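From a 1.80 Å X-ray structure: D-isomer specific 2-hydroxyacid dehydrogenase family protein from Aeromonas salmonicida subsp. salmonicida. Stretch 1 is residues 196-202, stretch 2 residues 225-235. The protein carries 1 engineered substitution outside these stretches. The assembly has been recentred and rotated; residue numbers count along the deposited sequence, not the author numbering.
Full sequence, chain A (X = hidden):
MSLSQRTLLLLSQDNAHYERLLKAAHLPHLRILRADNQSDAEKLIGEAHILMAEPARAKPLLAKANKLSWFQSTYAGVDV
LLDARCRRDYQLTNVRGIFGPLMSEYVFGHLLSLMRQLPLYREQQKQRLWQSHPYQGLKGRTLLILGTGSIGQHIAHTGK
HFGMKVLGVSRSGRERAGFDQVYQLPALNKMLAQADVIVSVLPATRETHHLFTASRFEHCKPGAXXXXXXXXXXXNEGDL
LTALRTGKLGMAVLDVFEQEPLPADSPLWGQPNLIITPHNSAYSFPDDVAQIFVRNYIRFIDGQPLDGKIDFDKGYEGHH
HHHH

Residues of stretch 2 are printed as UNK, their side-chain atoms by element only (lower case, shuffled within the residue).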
# COMPACT_ATOMS: atom_id res chain seq x y z
N ASP A 196 -3.73 11.84 -17.74
CA ASP A 196 -2.98 10.89 -18.57
C ASP A 196 -2.62 9.66 -17.74
O ASP A 196 -2.61 8.53 -18.25
CB ASP A 196 -1.73 11.55 -19.12
CG ASP A 196 -2.06 12.72 -20.00
OD1 ASP A 196 -2.92 12.53 -20.90
OD2 ASP A 196 -1.49 13.82 -19.79
N VAL A 197 -2.32 9.92 -16.47
CA VAL A 197 -1.97 8.88 -15.52
C VAL A 197 -2.85 9.12 -14.30
O VAL A 197 -3.01 10.28 -13.87
CB VAL A 197 -0.48 8.94 -15.10
CG1 VAL A 197 -0.13 7.75 -14.21
CG2 VAL A 197 0.44 8.93 -16.33
N ILE A 198 -3.43 8.05 -13.77
CA ILE A 198 -4.26 8.11 -12.58
C ILE A 198 -3.68 7.18 -11.52
O ILE A 198 -3.40 6.01 -11.82
CB ILE A 198 -5.72 7.68 -12.86
CG1 ILE A 198 -6.31 8.45 -14.04
CG2 ILE A 198 -6.59 7.94 -11.63
CD1 ILE A 198 -7.36 7.67 -14.79
N VAL A 199 -3.49 7.70 -10.31
CA VAL A 199 -2.97 6.87 -9.22
C VAL A 199 -3.99 6.87 -8.08
O VAL A 199 -4.18 7.89 -7.41
CB VAL A 199 -1.55 7.33 -8.74
CG1 VAL A 199 -1.06 6.45 -7.59
CG2 VAL A 199 -0.53 7.18 -9.87
N SER A 200 -4.65 5.73 -7.90
CA SER A 200 -5.55 5.50 -6.77
C SER A 200 -4.83 4.95 -5.52
O SER A 200 -4.27 3.85 -5.54
CB SER A 200 -6.70 4.59 -7.19
OG SER A 200 -7.70 4.54 -6.19
N VAL A 201 -4.82 5.74 -4.46
CA VAL A 201 -4.18 5.32 -3.23
C VAL A 201 -5.17 5.57 -2.09
O VAL A 201 -4.84 6.19 -1.09
CB VAL A 201 -2.91 6.14 -2.88
CG1 VAL A 201 -1.89 5.24 -2.14
CG2 VAL A 201 -2.28 6.79 -4.10
N LEU A 202 -6.40 5.10 -2.27
CA LEU A 202 -7.47 5.49 -1.35
C LEU A 202 -7.67 4.48 -0.23
O LEU A 202 -7.56 3.27 -0.46
CB LEU A 202 -8.80 5.64 -2.09
CG LEU A 202 -9.04 6.87 -2.95
CD1 LEU A 202 -10.25 6.58 -3.79
CD2 LEU A 202 -9.24 8.16 -2.13
N UNK A 225 -3.47 5.67 -18.08
CA UNK A 225 -2.89 4.55 -17.36
C UNK A 225 -3.41 4.73 -15.95
O UNK A 225 -3.24 5.78 -15.35
c UNK A 225 -0.85 4.52 -18.83
c UNK A 225 -0.74 3.47 -16.52
c UNK A 225 0.60 4.95 -19.06
c UNK A 225 -1.34 4.61 -17.38
N UNK A 226 -4.05 3.69 -15.44
CA UNK A 226 -4.57 3.70 -14.07
C UNK A 226 -3.78 2.78 -13.16
O UNK A 226 -3.65 1.61 -13.49
c UNK A 226 -6.74 4.24 -11.88
c UNK A 226 -6.02 3.21 -14.07
c UNK A 226 -8.06 2.38 -12.89
c UNK A 226 -6.68 2.96 -12.70
N UNK A 227 -3.28 3.31 -12.04
CA UNK A 227 -2.63 2.51 -10.98
C UNK A 227 -3.58 2.36 -9.80
O UNK A 227 -4.16 3.35 -9.34
c UNK A 227 -0.22 3.25 -11.34
c UNK A 227 2.01 3.34 -13.03
c UNK A 227 0.89 2.46 -11.08
c UNK A 227 -0.19 4.10 -12.45
c UNK A 227 -1.40 3.22 -10.41
c UNK A 227 0.90 4.14 -13.30
c UNK A 227 2.00 2.48 -11.93
N UNK A 228 -3.67 1.14 -9.27
CA UNK A 228 -4.29 0.98 -7.98
C UNK A 228 -3.35 0.34 -7.00
O UNK A 228 -2.99 -0.83 -7.15
o UNK A 228 -6.08 1.04 -5.83
n UNK A 228 -7.22 -0.77 -6.49
c UNK A 228 -6.32 0.17 -6.68
c UNK A 228 -5.56 0.15 -8.03
N UNK A 229 -2.95 1.12 -6.01
CA UNK A 229 -2.04 0.66 -4.98
C UNK A 229 -2.63 0.83 -3.57
O UNK A 229 -1.93 0.64 -2.57
c UNK A 229 -1.03 2.91 -5.03
c UNK A 229 -0.73 1.42 -5.07
c UNK A 229 0.00 1.10 -6.38
N UNK A 230 -3.90 1.23 -3.48
CA UNK A 230 -4.60 1.36 -2.19
C UNK A 230 -5.18 0.04 -1.71
O UNK A 230 -4.50 -0.73 -1.04
N UNK A 231 -6.44 -0.24 -2.05
CA UNK A 231 -7.04 -1.55 -1.76
C UNK A 231 -7.81 -2.02 -2.97
O UNK A 231 -8.34 -1.19 -3.71
c UNK A 231 -7.97 -1.50 -0.53
n UNK A 231 -8.21 -2.16 3.56
c UNK A 231 -7.48 -0.68 0.68
n UNK A 231 -6.71 -2.75 1.89
n UNK A 231 -7.78 -4.38 3.13
c UNK A 231 -6.38 -1.38 1.50
c UNK A 231 -7.56 -3.09 2.86
N UNK A 232 -7.90 -3.33 -3.16
CA UNK A 232 -8.63 -3.90 -4.29
C UNK A 232 -10.00 -3.28 -4.48
O UNK A 232 -10.51 -3.19 -5.60
N UNK A 233 -10.58 -2.84 -3.36
CA UNK A 233 -11.93 -2.29 -3.27
C UNK A 233 -12.29 -1.08 -4.12
O UNK A 233 -13.48 -0.83 -4.38
c UNK A 233 -12.23 -1.94 -1.81
o UNK A 233 -13.14 -3.00 0.13
c UNK A 233 -12.88 -3.08 -1.08
n UNK A 233 -13.17 -4.16 -1.81
N UNK A 234 -11.28 -0.31 -4.51
CA UNK A 234 -11.48 0.91 -5.27
C UNK A 234 -12.05 0.59 -6.65
O UNK A 234 -12.69 1.44 -7.29
c UNK A 234 -10.19 1.68 -5.39
N UNK A 235 -11.83 -0.65 -7.10
CA UNK A 235 -12.10 -1.02 -8.47
C UNK A 235 -13.03 -2.23 -8.55
O UNK A 235 -12.77 -3.26 -7.94
c UNK A 235 -9.90 -0.08 -9.36
c UNK A 235 -11.07 -1.90 -10.64
c UNK A 235 -8.46 -0.36 -9.78
c UNK A 235 -10.78 -1.34 -9.25
O HOH W 1 -9.07 2.03 -2.34

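Position 225 carries four side-chain carbons, forked at the first, with one arm two carbons long. That is Ile-225, paired in parallel register with Val-197, the side chains of both on the same face of the sheet. Its N donates to Asp-196 O at 3.0 Å and its O accepts from Ile-198 N at 2.8 Å, so one residue fastens itself to both neighbours of its partner.

Position 226 also has four carbons, but the fork comes at the second. One branch tip lies 3.7 Å from Ile-198 CG2, on the opposite face from Ile-225. This is Leu-226, and the touching atom is CD1. Its own N and O point away from stretch 1; what it offers there is its CA, 3.4 Å from Ile-198 O in a CA-H...O contact.

At 227 a single carbon leads to a ring of six carbons with no heteroatom: Phe-227. The ring returns to the face of Ile-225, where CE2 comes 3.9 Å from Val-197 CG1 and CD2 4.0 Å from Val-199 CG2, so two valines two residues apart share one aromatic neighbour. The backbone is equally busy: Phe-227 N donates to Ile-198 O at 2.7 Å, nearly straight, and Phe-227 O accepts from Ser-200 N at 2.8 Å.

Position 228 shows two carbons, the second bearing one oxygen and one nitrogen, which makes it Asn-228, paired with Ser-200. Its amide looks after its own chain: OD1 accepts from the N of position 230 at 3.2 Å, and ND2 donates to the O of position 231 at 3.0 Å. Asn-228 OD1 also sits 3.4 Å from Ser-200 O, but both are acceptors and no bond joins them.

Position 229 has one carbon carrying two more, hence Val-229. Its N donates to Ser-200 O at 3.1 Å, and its CG2 meets Val-201 CG1 at 3.8 Å.

Position 230 has no side-chain atoms: Gly-230. An ideal CB here would fall 2.7 Å from Leu-202 O, a clash, so the close passage depends on the bare backbone. Its N adds a weak bond to Ser-200 O at 3.4 Å.

Three carbons, a nitrogen, then a carbon with two more nitrogens identify 231 as Arg-231, whose end leads away from stretch 1. A water bonded to Leu-202 O at 2.7 Å accepts weakly from Arg-231 N at 3.5 Å.

Position 232, again without a side chain, is Gly-232. Position 233, two carbons with an oxygen and a nitrogen on the second, is Asn-233. Neither touches stretch 1. The lone carbon at 234 gives Ala-234, its CB 3.9 Å from Ser-200 OG. Position 235, forked at its first carbon with a two-carbon arm, is Ile-235, beyond contact range.

The contact works as a parallel ladder with apolar packing on both faces. Where the strand ends, Asn-228 braces the turn, and Gly-230 lets the backbone pass close to Leu-202.

Stretch 2 225-235: ILFNVGRGNAI
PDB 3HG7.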